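Local coordinates for protein phosphopantothenoylcysteine decarboxylase (Cryptococcus neoformans, PDB 6EOA) that binds FMN and probably acts as a phosphopantothenoylcysteine decarboxylase, or a subunit of one, in coenzyme A biosynthesis, at residues A[124-138]-A[158-172]. Sequence-based numbering, arbitrary orientation.
Sequences HIELRRWADLVVIAP and SLLRALGPSTPVIVC. With FMN (flavin mononucleotide), chain B.
Ile136 and Leu160 meet tip to tip in the apolar centre, CD1 of Ile136 lying 3.7 Å from CD1 of Leu160. That same methyl also rests on CG2 of Val171, whose side chain runs beside Ile136 and points the same way. Val134, on the same sheet face, divides its branches: with CG1 anti to the backbone N (chi1 176°), CG1 approaches Leu160 CD2, while CG2 meets Leu163 CD1 and Thr167 CG2. Ile147 of helix 141-149 packs against both Ile136 and Leu160. On the other face, Val135 and Ile170 contact helix 222-237.

Strands 133-136 and 169-172 run parallel, joined by four backbone hydrogen bonds in which Val134 and Ile136 each both give and accept; Ile136 N to Ile170 O measures 2.7 Å. At the strand entrance the Leu133 side chain crosses that of Pro168 at about a right angle, its CD1 touching Pro168 CG, and Thr167 OG1 donates a weak hydrogen bond of 3.5 Å to Ala131 O.

Helices 124-130 and 158-162 cross at -53°. Leu159 CD1 nestles against the helix backbone at His124 O and Arg128 N, 3.5 Å from each. Arg128 slides past Leu163, laying its CG 3.8 Å from Leu163 CD2, and its CD comes 3.0 Å from Ala162 O, which lies near the plane of the guanidinium at its edge.

Toward the flavin, Ser158 CB makes a CH-pi contact over one face of the His124 ring, 3.8 Å from the centroid. The edge of this imidazole meets the isoalloxazine, CE1 standing 3.7 Å from FMN C9. Ser158 OG is hydrogen-bonded to Cys152 O, which also binds the flavin; residues of the second subunit complete the site. Strand 133-139, helices 141-149 and 155-162 and strand 169-173 form a right-handed beta-alpha-beta crossover of the Rossmann-like flavoprotein fold, and helix 124-130 packs beside it, with an FMN site shared between subunits as in the HFCD family.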
loop_
_atom_site.group_PDB
_atom_site.type_symbol
_atom_site.label_atom_id
_atom_site.label_comp_id
_atom_site.label_asym_id
_atom_site.label_seq_id
_atom_site.Cartn_x
_atom_site.Cartn_y
_atom_site.Cartn_z
ATOM N N HIS A 124 4.262 -9.302 -15.977
ATOM C CA HIS A 124 5.445 -8.604 -15.473
ATOM C C HIS A 124 6.706 -9.450 -15.660
ATOM O O HIS A 124 7.819 -8.922 -15.659
ATOM C CB HIS A 124 5.267 -8.199 -13.999
ATOM C CG HIS A 124 5.241 -9.348 -13.038
ATOM N ND1 HIS A 124 4.073 -9.832 -12.489
ATOM C CD2 HIS A 124 6.242 -10.088 -12.502
ATOM C CE1 HIS A 124 4.353 -10.830 -11.669
ATOM N NE2 HIS A 124 5.662 -11.007 -11.661
ATOM N N ILE A 125 6.527 -10.756 -15.831
ATOM C CA ILE A 125 7.645 -11.637 -16.162
ATOM C C ILE A 125 8.019 -11.462 -17.630
ATOM O O ILE A 125 9.195 -11.339 -17.969
ATOM C CB ILE A 125 7.314 -13.120 -15.882
ATOM C CG1 ILE A 125 7.082 -13.345 -14.385
ATOM C CG2 ILE A 125 8.430 -14.026 -16.384
ATOM C CD1 ILE A 125 8.237 -12.902 -13.508
ATOM N N GLU A 126 7.011 -11.439 -18.497
ATOM C CA GLU A 126 7.231 -11.230 -19.926
ATOM C C GLU A 126 7.917 -9.892 -20.198
ATOM O O GLU A 126 8.787 -9.793 -21.065
ATOM C CB GLU A 126 5.909 -11.298 -20.691
ATOM C CG GLU A 126 5.134 -12.593 -20.502
ATOM C CD GLU A 126 5.875 -13.808 -21.033
ATOM O OE1 GLU A 126 5.571 -14.240 -22.166
ATOM O OE2 GLU A 126 6.750 -14.339 -20.314
ATOM N N LEU A 127 7.519 -8.865 -19.452
ATOM C CA LEU A 127 8.081 -7.530 -19.623
ATOM C C LEU A 127 9.526 -7.464 -19.135
ATOM O O LEU A 127 10.354 -6.764 -19.720
ATOM C CB LEU A 127 7.224 -6.495 -18.890
ATOM C CG LEU A 127 5.938 -6.072 -19.603
ATOM C CD1 LEU A 127 5.020 -5.318 -18.663
ATOM C CD2 LEU A 127 6.266 -5.217 -20.825
ATOM N N ARG A 128 9.825 -8.196 -18.064
ATOM C CA ARG A 128 11.185 -8.257 -17.538
ATOM C C ARG A 128 12.145 -8.886 -18.541
ATOM O O ARG A 128 13.268 -8.413 -18.723
ATOM C CB ARG A 128 11.227 -9.048 -16.235
ATOM C CG ARG A 128 12.640 -9.392 -15.803
ATOM C CD ARG A 128 12.667 -10.637 -14.954
ATOM N NE ARG A 128 12.642 -11.869 -15.732
ATOM C CZ ARG A 128 12.401 -13.064 -15.207
ATOM N NH1 ARG A 128 12.156 -13.175 -13.907
ATOM N NH2 ARG A 128 12.400 -14.147 -15.976
ATOM N N ARG A 129 11.698 -9.965 -19.176
ATOM C CA ARG A 129 12.498 -10.661 -20.180
ATOM C C ARG A 129 12.763 -9.764 -21.382
ATOM O O ARG A 129 13.887 -9.681 -21.882
ATOM C CB ARG A 129 11.792 -11.941 -20.629
ATOM C CG ARG A 129 11.593 -12.961 -19.518
ATOM C CD ARG A 129 10.832 -14.188 -20.007
ATOM N NE ARG A 129 10.747 -15.223 -18.979
ATOM C CZ ARG A 129 9.806 -16.162 -18.938
ATOM N NH1 ARG A 129 8.857 -16.194 -19.865
ATOM N NH2 ARG A 129 9.806 -17.065 -17.965
ATOM N N TRP A 130 11.705 -9.093 -21.825
ATOM C CA TRP A 130 11.724 -8.216 -22.988
ATOM C C TRP A 130 12.670 -7.026 -22.826
ATOM O O TRP A 130 13.470 -6.729 -23.716
ATOM C CB TRP A 130 10.297 -7.718 -23.262
ATOM C CG TRP A 130 10.120 -6.941 -24.533
ATOM C CD1 TRP A 130 9.882 -7.450 -25.776
ATOM C CD2 TRP A 130 10.137 -5.514 -24.680
ATOM N NE1 TRP A 130 9.763 -6.430 -26.690
ATOM C CE2 TRP A 130 9.916 -5.233 -26.043
ATOM C CE3 TRP A 130 10.326 -4.450 -23.794
ATOM C CZ2 TRP A 130 9.878 -3.930 -26.540
ATOM C CZ3 TRP A 130 10.289 -3.157 -24.289
ATOM C CH2 TRP A 130 10.064 -2.909 -25.649
ATOM N N ALA A 131 12.569 -6.353 -21.682
ATOM C CA ALA A 131 13.255 -5.081 -21.446
ATOM C C ALA A 131 14.783 -5.170 -21.459
ATOM O O ALA A 131 15.377 -6.049 -20.832
ATOM C CB ALA A 131 12.794 -4.491 -20.124
ATOM N N ASP A 132 15.408 -4.243 -22.181
ATOM C CA ASP A 132 16.852 -4.044 -22.113
ATOM C C ASP A 132 17.147 -2.911 -21.142
ATOM O O ASP A 132 18.250 -2.795 -20.610
ATOM C CB ASP A 132 17.431 -3.722 -23.493
ATOM C CG ASP A 132 17.292 -4.872 -24.464
ATOM O OD1 ASP A 132 17.430 -6.035 -24.030
ATOM O OD2 ASP A 132 17.042 -4.615 -25.661
ATOM N N LEU A 133 16.138 -2.074 -20.925
ATOM C CA LEU A 133 16.250 -0.925 -20.041
ATOM C C LEU A 133 14.883 -0.598 -19.457
ATOM O O LEU A 133 13.866 -0.701 -20.144
ATOM C CB LEU A 133 16.819 0.283 -20.793
ATOM C CG LEU A 133 16.866 1.631 -20.063
ATOM C CD1 LEU A 133 17.798 1.576 -18.859
ATOM C CD2 LEU A 133 17.276 2.751 -21.014
ATOM N N VAL A 134 14.856 -0.227 -18.183
ATOM C CA VAL A 134 13.625 0.232 -17.554
ATOM C C VAL A 134 13.784 1.685 -17.130
ATOM O O VAL A 134 14.710 2.025 -16.394
ATOM C CB VAL A 134 13.244 -0.629 -16.336
ATOM C CG1 VAL A 134 12.009 -0.061 -15.652
ATOM C CG2 VAL A 134 13.000 -2.069 -16.761
ATOM N N VAL A 135 12.886 2.539 -17.608
ATOM C CA VAL A 135 12.926 3.959 -17.271
ATOM C C VAL A 135 11.659 4.376 -16.530
ATOM O O VAL A 135 10.551 4.247 -17.048
ATOM C CB VAL A 135 13.099 4.833 -18.530
ATOM C CG1 VAL A 135 13.304 6.291 -18.145
ATOM C CG2 VAL A 135 14.277 4.336 -19.367
ATOM N N ILE A 136 11.830 4.871 -15.310
ATOM C CA ILE A 136 10.705 5.355 -14.526
ATOM C C ILE A 136 10.602 6.869 -14.655
ATOM O O ILE A 136 11.312 7.609 -13.979
ATOM C CB ILE A 136 10.840 4.969 -13.050
ATOM C CG1 ILE A 136 11.238 3.500 -12.918
ATOM C CG2 ILE A 136 9.538 5.236 -12.325
ATOM C CD1 ILE A 136 11.499 3.073 -11.492
ATOM N N ALA A 137 9.716 7.320 -15.536
ATOM C CA ALA A 137 9.590 8.740 -15.841
ATOM C C ALA A 137 8.140 9.102 -16.142
ATOM O O ALA A 137 7.619 8.763 -17.204
ATOM C CB ALA A 137 10.487 9.113 -17.013
ATOM N N PRO A 138 7.485 9.807 -15.213
ATOM C CA PRO A 138 8.061 10.283 -13.954
ATOM C C PRO A 138 7.977 9.247 -12.836
ATOM O O PRO A 138 7.167 8.324 -12.906
ATOM C CB PRO A 138 7.191 11.490 -13.625
ATOM C CG PRO A 138 5.847 11.103 -14.154
ATOM C CD PRO A 138 6.095 10.270 -15.387
ATOM N N SER A 158 5.782 -4.933 -9.454
ATOM C CA SER A 158 6.082 -6.347 -9.651
ATOM C C SER A 158 7.174 -6.510 -10.704
ATOM O O SER A 158 8.065 -7.353 -10.566
ATOM C CB SER A 158 4.828 -7.125 -10.062
ATOM O OG SER A 158 3.998 -7.378 -8.942
ATOM N N LEU A 159 7.105 -5.694 -11.752
ATOM C CA LEU A 159 8.113 -5.712 -12.807
ATOM C C LEU A 159 9.493 -5.349 -12.264
ATOM O O LEU A 159 10.470 -6.058 -12.509
ATOM C CB LEU A 159 7.728 -4.755 -13.938
ATOM C CG LEU A 159 8.817 -4.473 -14.977
ATOM C CD1 LEU A 159 9.327 -5.767 -15.601
ATOM C CD2 LEU A 159 8.310 -3.521 -16.051
ATOM N N LEU A 160 9.564 -4.244 -11.529
ATOM C CA LEU A 160 10.827 -3.791 -10.949
ATOM C C LEU A 160 11.395 -4.808 -9.963
ATOM O O LEU A 160 12.598 -5.063 -9.950
ATOM C CB LEU A 160 10.637 -2.437 -10.262
ATOM C CG LEU A 160 10.505 -1.241 -11.208
ATOM C CD1 LEU A 160 9.840 -0.066 -10.512
ATOM C CD2 LEU A 160 11.867 -0.841 -11.746
ATOM N N ARG A 161 10.520 -5.394 -9.150
ATOM C CA ARG A 161 10.935 -6.375 -8.151
ATOM C C ARG A 161 11.452 -7.653 -8.805
ATOM O O ARG A 161 12.312 -8.333 -8.252
ATOM C CB ARG A 161 9.771 -6.705 -7.214
ATOM C CG ARG A 161 10.157 -7.515 -5.983
ATOM C CD ARG A 161 10.971 -6.681 -4.996
ATOM N NE ARG A 161 10.540 -6.894 -3.614
ATOM C CZ ARG A 161 10.876 -7.951 -2.884
ATOM N NH1 ARG A 161 11.647 -8.894 -3.405
ATOM N NH2 ARG A 161 10.440 -8.067 -1.636
ATOM N N ALA A 162 10.930 -7.967 -9.986
ATOM C CA ALA A 162 11.263 -9.217 -10.664
ATOM C C ALA A 162 12.484 -9.100 -11.571
ATOM O O ALA A 162 12.979 -10.110 -12.065
ATOM C CB ALA A 162 10.072 -9.710 -11.471
ATOM N N LEU A 163 12.966 -7.881 -11.789
ATOM C CA LEU A 163 14.095 -7.659 -12.693
ATOM C C LEU A 163 15.343 -8.447 -12.306
ATOM O O LEU A 163 15.549 -8.773 -11.139
ATOM C CB LEU A 163 14.453 -6.175 -12.755
ATOM C CG LEU A 163 13.548 -5.258 -13.569
ATOM C CD1 LEU A 163 14.137 -3.868 -13.591
ATOM C CD2 LEU A 163 13.370 -5.788 -14.981
ATOM N N GLY A 164 16.165 -8.755 -13.303
ATOM C CA GLY A 164 17.490 -9.293 -13.061
ATOM C C GLY A 164 18.490 -8.154 -13.119
ATOM O O GLY A 164 18.207 -7.117 -13.722
ATOM N N PRO A 165 19.671 -8.337 -12.503
ATOM C CA PRO A 165 20.694 -7.284 -12.477
ATOM C C PRO A 165 21.230 -6.982 -13.875
ATOM O O PRO A 165 21.965 -6.013 -14.069
ATOM C CB PRO A 165 21.789 -7.876 -11.585
ATOM C CG PRO A 165 21.612 -9.350 -11.702
ATOM C CD PRO A 165 20.134 -9.576 -11.856
ATOM N N SER A 166 20.852 -7.827 -14.832
ATOM C CA SER A 166 21.138 -7.617 -16.243
ATOM C C SER A 166 20.585 -6.278 -16.704
ATOM O O SER A 166 21.257 -5.520 -17.404
ATOM C CB SER A 166 20.528 -8.743 -17.082
ATOM O OG SER A 166 20.561 -9.975 -16.387
ATOM N N THR A 167 19.349 -6.002 -16.298
ATOM C CA THR A 167 18.622 -4.830 -16.763
ATOM C C THR A 167 18.848 -3.589 -15.897
ATOM O O THR A 167 18.537 -3.586 -14.706
ATOM C CB THR A 167 17.106 -5.113 -16.828
ATOM O OG1 THR A 167 16.862 -6.248 -17.670
ATOM C CG2 THR A 167 16.362 -3.912 -17.381
ATOM N N PRO A 168 19.396 -2.524 -16.501
ATOM C CA PRO A 168 19.562 -1.235 -15.819
ATOM C C PRO A 168 18.234 -0.499 -15.609
ATOM O O PRO A 168 17.276 -0.707 -16.355
ATOM C CB PRO A 168 20.474 -0.452 -16.769
ATOM C CG PRO A 168 20.254 -1.073 -18.108
ATOM C CD PRO A 168 20.005 -2.526 -17.843
ATOM N N VAL A 169 18.187 0.353 -14.591
ATOM C CA VAL A 169 16.985 1.115 -14.280
ATOM C C VAL A 169 17.307 2.591 -14.115
ATOM O O VAL A 169 18.220 2.953 -13.375
ATOM C CB VAL A 169 16.302 0.611 -12.989
ATOM C CG1 VAL A 169 15.122 1.506 -12.626
ATOM C CG2 VAL A 169 15.856 -0.828 -13.150
ATOM N N ILE A 170 16.555 3.439 -14.809
ATOM C CA ILE A 170 16.693 4.878 -14.652
ATOM C C ILE A 170 15.456 5.458 -13.980
ATOM O O ILE A 170 14.346 5.334 -14.490
ATOM C CB ILE A 170 16.909 5.581 -15.996
ATOM C CG1 ILE A 170 18.169 5.043 -16.680
ATOM C CG2 ILE A 170 17.008 7.082 -15.791
ATOM C CD1 ILE A 170 18.378 5.582 -18.076
ATOM N N VAL A 171 15.660 6.096 -12.833
ATOM C CA VAL A 171 14.566 6.698 -12.086
ATOM C C VAL A 171 14.600 8.221 -12.192
ATOM O O VAL A 171 15.611 8.851 -11.898
ATOM C CB VAL A 171 14.615 6.291 -10.608
ATOM C CG1 VAL A 171 13.359 6.754 -9.897
ATOM C CG2 VAL A 171 14.762 4.789 -10.490
ATOM N N CYS A 172 13.488 8.806 -12.622
ATOM C CA CYS A 172 13.392 10.252 -12.755
ATOM C C CYS A 172 12.352 10.806 -11.799
ATOM O O CYS A 172 11.181 10.926 -12.153
ATOM C CB CYS A 172 13.048 10.639 -14.191
ATOM S SG CYS A 172 14.040 9.778 -15.439
HETATM N N1 FMN B . 4.260 -12.714 -6.473
HETATM C C2 FMN B . 5.045 -13.541 -5.694
HETATM O O2 FMN B . 5.679 -13.068 -4.749
HETATM N N3 FMN B . 5.121 -14.894 -5.982
HETATM C C4 FMN B . 4.415 -15.424 -7.045
HETATM O O4 FMN B . 4.488 -16.628 -7.290
HETATM C C4A FMN B . 3.620 -14.591 -7.832
HETATM N N5 FMN B . 2.906 -15.105 -8.899
HETATM C C5A FMN B . 2.116 -14.272 -9.670
HETATM C C6 FMN B . 1.391 -14.787 -10.742
HETATM C C7 FMN B . 0.596 -13.949 -11.518
HETATM C C7M FMN B . -0.181 -14.508 -12.676
HETATM C C8 FMN B . 0.526 -12.592 -11.218
HETATM C C8M FMN B . -0.322 -11.667 -12.042
HETATM C C9 FMN B . 1.248 -12.078 -10.149
HETATM C C9A FMN B . 2.044 -12.913 -9.373
HETATM N N10 FMN B . 2.759 -12.400 -8.306
HETATM C C10 FMN B . 3.547 -13.231 -7.537
HETATM C "C1'" FMN B . 2.686 -10.937 -7.984
HETATM C "C2'" FMN B . 1.652 -10.695 -6.889
HETATM O "O2'" FMN B . 0.464 -11.420 -7.147
HETATM C "C3'" FMN B . 1.336 -9.211 -6.781
HETATM O "O3'" FMN B . 2.484 -8.558 -6.289
HETATM C "C4'" FMN B . 0.155 -8.979 -5.844
HETATM O "O4'" FMN B . -0.326 -7.660 -5.979
HETATM C "C5'" FMN B . 0.574 -9.233 -4.403
HETATM O "O5'" FMN B . -0.567 -9.253 -3.578
HETATM P P FMN B . -0.507 -9.971 -2.133
HETATM O O1P FMN B . 0.264 -9.082 -1.183
HETATM O O2P FMN B . 0.172 -11.321 -2.206
HETATM O O3P FMN B . -1.919 -10.153 -1.645
#